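Local coordinates for protein glutaredoxin (Methanosarcina mazei, PDB 3NZN) that probably catalyses thiol-disulfide exchange as a small redox protein of the glutaredoxin family, with a thioredoxin-type fold, at residues 25-30 and 52-57; 12-17 and 48-53. All coordinates share one frame; numbering follows the deposited sequence.

Contact 1: 25-30 and 52-57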
# COMPACT_ATOMS: atom_id res chain seq x y z
N ILE A 25 15.33 -5.25 -12.70
CA ILE A 25 14.76 -4.34 -11.67
C ILE A 25 13.99 -5.15 -10.63
O ILE A 25 13.20 -5.93 -10.93
CB ILE A 25 13.94 -3.22 -12.31
CG1 ILE A 25 13.41 -2.27 -11.21
CG2 ILE A 25 12.84 -3.75 -13.05
CD1 ILE A 25 13.14 -0.92 -11.75
N MET A 26 14.41 -4.91 -9.38
CA MET A 26 13.69 -5.50 -8.25
C MET A 26 12.78 -4.44 -7.58
O MET A 26 13.24 -3.46 -7.15
CB MET A 26 14.66 -6.06 -7.19
CG MET A 26 13.92 -6.81 -6.01
SD MET A 26 14.86 -6.97 -4.42
CE MET A 26 16.34 -6.31 -5.06
N TYR A 27 11.48 -4.72 -7.63
CA TYR A 27 10.51 -3.96 -6.81
C TYR A 27 10.37 -4.64 -5.45
O TYR A 27 10.08 -5.74 -5.36
CB TYR A 27 9.17 -3.85 -7.51
CG TYR A 27 9.28 -3.01 -8.76
CD1 TYR A 27 9.10 -1.64 -8.72
CD2 TYR A 27 9.51 -3.59 -10.00
CE1 TYR A 27 9.19 -0.86 -9.87
CE2 TYR A 27 9.61 -2.80 -11.15
CZ TYR A 27 9.45 -1.48 -11.07
OH TYR A 27 9.56 -0.82 -12.28
N GLY A 28 10.60 -3.82 -4.42
CA GLY A 28 10.52 -4.34 -3.07
C GLY A 28 9.88 -3.34 -2.09
O GLY A 28 9.39 -2.29 -2.52
N LEU A 29 9.94 -3.67 -0.83
CA LEU A 29 9.55 -2.77 0.25
C LEU A 29 10.77 -2.57 1.14
O LEU A 29 11.57 -3.49 1.30
CB LEU A 29 8.41 -3.38 1.08
CG LEU A 29 7.14 -3.76 0.34
CD1 LEU A 29 6.11 -4.44 1.21
CD2 LEU A 29 6.51 -2.62 -0.45
N SER A 30 10.90 -1.41 1.76
CA SER A 30 12.00 -1.12 2.60
C SER A 30 12.13 -2.01 3.85
O SER A 30 13.17 -2.21 4.38
CB SER A 30 12.05 0.35 2.92
OG SER A 30 10.97 0.67 3.81
N VAL A 52 13.82 -0.68 -6.29
CA VAL A 52 12.83 0.39 -5.90
C VAL A 52 12.14 -0.12 -4.68
O VAL A 52 11.66 -1.22 -4.60
CB VAL A 52 11.81 0.55 -7.04
CG1 VAL A 52 10.71 1.58 -6.66
CG2 VAL A 52 12.53 1.00 -8.34
N TYR A 53 12.05 0.83 -3.66
CA TYR A 53 11.27 0.55 -2.48
C TYR A 53 9.89 1.23 -2.62
O TYR A 53 9.81 2.50 -2.49
CB TYR A 53 11.97 1.06 -1.24
CG TYR A 53 13.24 0.29 -0.89
CD1 TYR A 53 13.30 -1.09 -1.03
CD2 TYR A 53 14.34 0.93 -0.42
CE1 TYR A 53 14.47 -1.78 -0.72
CE2 TYR A 53 15.54 0.23 -0.11
CZ TYR A 53 15.56 -1.10 -0.28
OH TYR A 53 16.75 -1.79 -0.01
N VAL A 54 8.93 0.51 -3.00
CA VAL A 54 7.66 1.06 -3.43
C VAL A 54 6.98 1.82 -2.18
O VAL A 54 6.33 2.87 -2.47
CB VAL A 54 6.73 -0.00 -3.95
CG1 VAL A 54 5.36 0.49 -4.25
CG2 VAL A 54 7.30 -0.64 -5.28
N ASP A 55 7.20 1.36 -1.02
CA ASP A 55 6.59 2.03 0.13
C ASP A 55 7.25 3.33 0.42
O ASP A 55 6.69 4.10 1.24
CB ASP A 55 6.73 1.18 1.34
CG ASP A 55 8.15 0.89 1.71
OD1 ASP A 55 8.95 0.41 0.86
OD2 ASP A 55 8.54 0.97 2.86
N ARG A 56 8.36 3.73 -0.18
CA ARG A 56 9.00 4.99 -0.02
C ARG A 56 8.69 5.97 -1.12
O ARG A 56 9.19 7.04 -1.14
CB ARG A 56 10.51 4.83 0.19
CG ARG A 56 10.78 4.21 1.52
CD ARG A 56 12.16 4.23 1.90
NE ARG A 56 12.34 3.78 3.28
CZ ARG A 56 13.55 3.36 3.67
NH1 ARG A 56 14.55 3.44 2.84
NH2 ARG A 56 13.75 2.92 4.90
N LEU A 57 7.85 5.55 -2.05
CA LEU A 57 7.45 6.44 -3.14
C LEU A 57 6.17 7.15 -2.78
O LEU A 57 5.38 6.63 -2.03
CB LEU A 57 7.31 5.64 -4.41
CG LEU A 57 8.52 4.90 -4.96
CD1 LEU A 57 8.08 4.05 -6.12
CD2 LEU A 57 9.66 5.88 -5.36
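The carboxylate of D55 grips S30 with both oxygens, each using its syn lone pair. OD1 takes the backbone N-H of S30 (N to OD1 2.8 Å, 163° at the hydrogen), while OD2 accepts the hydroxyl proton of the same serine (S30 OG to D55 OD2 2.6 Å). CG of D55 lies in the crowded site between backbone N and carbonyl carbon (chi1 61°). An alanine here would remove both acceptors and would probably loosen the turn that follows strand 24-28. S30 also touches two flat groups: its CA lies over a face of the Y53 ring, 4.0 Å from the centroid, and its CB sits above the centre of the R56 guanidinium, whose NH1 is hydrogen-bonded to the carbonyl of K10. Behind these side chains, parallel strand pairing sets the register. V52 N donates to M26 O, G28 N to V52 O almost exactly along the C=O axis (2.8 Å), and V54 N to G28 O (2.9 Å), the last just as the chain turns into a 3-10 segment. On one face V52 CB packs against Y27 CD1 at 3.9 Å, and V54 CG2 meets the edge of the same ring. This is the parallel pair of a beta-alpha-beta unit connected by helix 33-45; Y53 and M26 pack on that helix, whereas Y27 and V54 face helix 59-72 and strand 77-83.

Contact 2: 12-17 and 48-53; sequences RGNHVS and DFDYVY. With SO4 (sulfate ion), chain F.
O4 of a sulfate ion, probably from the crystallisation liquor, accepts two hydrogen bonds, from Y51 OH (2.6 Å) and from H15 NE2 (2.8 Å, 164° at the hydrogen); K10 NZ bonds the same ion and also Y51 OH. O4 lies in the plane of both rings, at their edges, so imidazole and phenol converge on it tip first. The H15 bond implies a proton on NE2, which the nearby anion would probably stabilise. F49 backs the imidazole, its CZ lying over one face with the ring planes 41° apart. In F49 and Y51, CG occupies the crowded position between backbone N and carbonyl carbon, bringing the ring ends toward strand 10-15. The Y51 ring covers the backbone of G13, whose CA lies 3.9 Å from the ring centroid; any CB there would collide with Y51 CE2. Beneath the aromatic cluster runs an antiparallel ladder, by which strand 10-15 joins the mixed sheet of the glutaredoxin fold. G13 and Y51 form one hydrogen-bonded pair, H15 and F49 the next, with H15 N to F49 O at 2.7 Å. On the opposite face, a water bridges D50 OD1 and H15 O; D50 OD2 salt-bridges K23.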
# COMPACT_ATOMS: atom_id res chain seq x y z
N ARG A 12 15.31 4.28 -4.14
CA ARG A 12 15.76 3.58 -5.36
C ARG A 12 17.24 3.54 -5.33
O ARG A 12 17.89 4.43 -4.85
CB ARG A 12 15.39 4.36 -6.61
CG ARG A 12 14.02 4.77 -6.96
CD ARG A 12 13.98 5.58 -8.25
NE ARG A 12 12.83 6.48 -8.19
CZ ARG A 12 12.90 7.71 -7.65
NH1 ARG A 12 11.91 8.50 -7.73
NH2 ARG A 12 14.01 8.19 -7.08
N GLY A 13 17.80 2.48 -5.91
CA GLY A 13 19.24 2.39 -6.24
C GLY A 13 19.41 1.76 -7.60
O GLY A 13 18.67 0.93 -8.02
N ASN A 14 20.56 2.10 -8.20
CA ASN A 14 20.96 1.56 -9.51
C ASN A 14 22.42 1.19 -9.46
O ASN A 14 23.22 2.02 -9.33
CB ASN A 14 20.74 2.66 -10.62
CG ASN A 14 19.25 3.13 -10.82
OD1 ASN A 14 18.40 3.00 -10.01
ND2 ASN A 14 18.99 3.59 -12.04
N HIS A 15 22.62 -0.11 -9.53
CA HIS A 15 23.99 -0.61 -9.56
C HIS A 15 24.33 -0.88 -11.03
O HIS A 15 23.80 -1.81 -11.64
CB HIS A 15 24.08 -1.90 -8.76
CG HIS A 15 23.84 -1.65 -7.30
ND1 HIS A 15 24.41 -2.44 -6.34
CD2 HIS A 15 23.13 -0.70 -6.65
CE1 HIS A 15 24.04 -2.00 -5.15
NE2 HIS A 15 23.28 -0.93 -5.31
N VAL A 16 25.27 -0.12 -11.58
CA VAL A 16 25.57 -0.13 -12.98
C VAL A 16 27.11 -0.09 -13.18
O VAL A 16 27.63 0.44 -14.16
CB VAL A 16 24.84 0.93 -13.84
CG1 VAL A 16 24.73 0.47 -15.22
CG2 VAL A 16 23.51 1.31 -13.24
N SER A 17 27.82 -0.81 -12.32
CA SER A 17 29.26 -0.92 -12.38
C SER A 17 29.79 -2.33 -12.35
O SER A 17 30.94 -2.52 -12.13
CB SER A 17 29.85 -0.11 -11.20
OG SER A 17 29.26 1.12 -11.20
N ASP A 48 24.58 -5.92 -12.95
CA ASP A 48 23.93 -4.59 -12.91
C ASP A 48 22.46 -4.86 -12.63
O ASP A 48 21.78 -5.68 -13.16
CB ASP A 48 24.08 -3.90 -14.22
CG ASP A 48 25.44 -3.47 -14.57
OD1 ASP A 48 26.33 -3.56 -13.76
OD2 ASP A 48 25.62 -3.11 -15.79
N PHE A 49 21.89 -4.01 -11.71
CA PHE A 49 20.44 -4.06 -11.41
C PHE A 49 20.06 -2.75 -10.72
O PHE A 49 20.83 -2.09 -10.16
CB PHE A 49 20.09 -5.26 -10.50
CG PHE A 49 20.59 -5.16 -9.12
CD1 PHE A 49 19.66 -4.81 -8.07
CD2 PHE A 49 21.86 -5.40 -8.72
CE1 PHE A 49 20.07 -4.75 -6.78
CE2 PHE A 49 22.30 -5.35 -7.45
CZ PHE A 49 21.38 -5.00 -6.42
N ASP A 50 18.74 -2.52 -10.88
CA ASP A 50 18.08 -1.45 -10.12
C ASP A 50 17.16 -2.10 -9.09
O ASP A 50 16.63 -3.13 -9.26
CB ASP A 50 17.24 -0.64 -11.08
CG ASP A 50 18.01 0.05 -12.12
OD1 ASP A 50 19.22 0.15 -12.05
OD2 ASP A 50 17.35 0.47 -13.04
N TYR A 51 16.90 -1.27 -8.04
CA TYR A 51 15.87 -1.65 -7.04
C TYR A 51 15.07 -0.36 -6.66
O TYR A 51 15.55 0.72 -6.77
CB TYR A 51 16.43 -2.37 -5.88
CG TYR A 51 17.35 -1.62 -5.03
CD1 TYR A 51 16.86 -0.94 -3.90
CD2 TYR A 51 18.69 -1.42 -5.37
CE1 TYR A 51 17.69 -0.22 -3.13
CE2 TYR A 51 19.54 -0.68 -4.57
CZ TYR A 51 19.01 -0.08 -3.45
OH TYR A 51 19.79 0.67 -2.64
N VAL A 52 13.82 -0.68 -6.29
CA VAL A 52 12.83 0.39 -5.90
C VAL A 52 12.14 -0.12 -4.68
O VAL A 52 11.66 -1.22 -4.60
CB VAL A 52 11.81 0.55 -7.04
CG1 VAL A 52 10.71 1.58 -6.66
CG2 VAL A 52 12.53 1.00 -8.34
N TYR A 53 12.05 0.83 -3.66
CA TYR A 53 11.27 0.55 -2.48
C TYR A 53 9.89 1.23 -2.62
O TYR A 53 9.81 2.50 -2.49
CB TYR A 53 11.97 1.06 -1.24
CG TYR A 53 13.24 0.29 -0.89
CD1 TYR A 53 13.30 -1.09 -1.03
CD2 TYR A 53 14.34 0.93 -0.42
CE1 TYR A 53 14.47 -1.78 -0.72
CE2 TYR A 53 15.54 0.23 -0.11
CZ TYR A 53 15.56 -1.10 -0.28
OH TYR A 53 16.75 -1.79 -0.01
S SO4 F . 23.09 1.70 -2.63
O1 SO4 F . 23.67 2.76 -3.53
O2 SO4 F . 24.18 0.82 -2.19
O3 SO4 F . 22.48 2.27 -1.51
O4 SO4 F . 22.19 0.96 -3.57
O HOH W 1 21.21 -1.35 -13.61

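Contacts 1 and 2 flank the same strand: 49-53 pairs in parallel with 24-28 on one edge and antiparallel with 10-15 on the other. Their centres lie 11 Å apart, and V52 and Y53 belong to both. Along the chain, strand 10-15 comes first, then 24-28, helix 33-45 and finally 49-53, which enters between the two earlier strands. A probable hydrogen bond from M26 N to D50 O (2.8 Å) continues the parallel ladder into contact 2. Contact 1, itself buried, thus belongs to the beta-alpha-beta unit that carries the C32-C35 disulfide at the start of its helix, whereas contact 2 extends the mixed sheet toward its N-terminal strands.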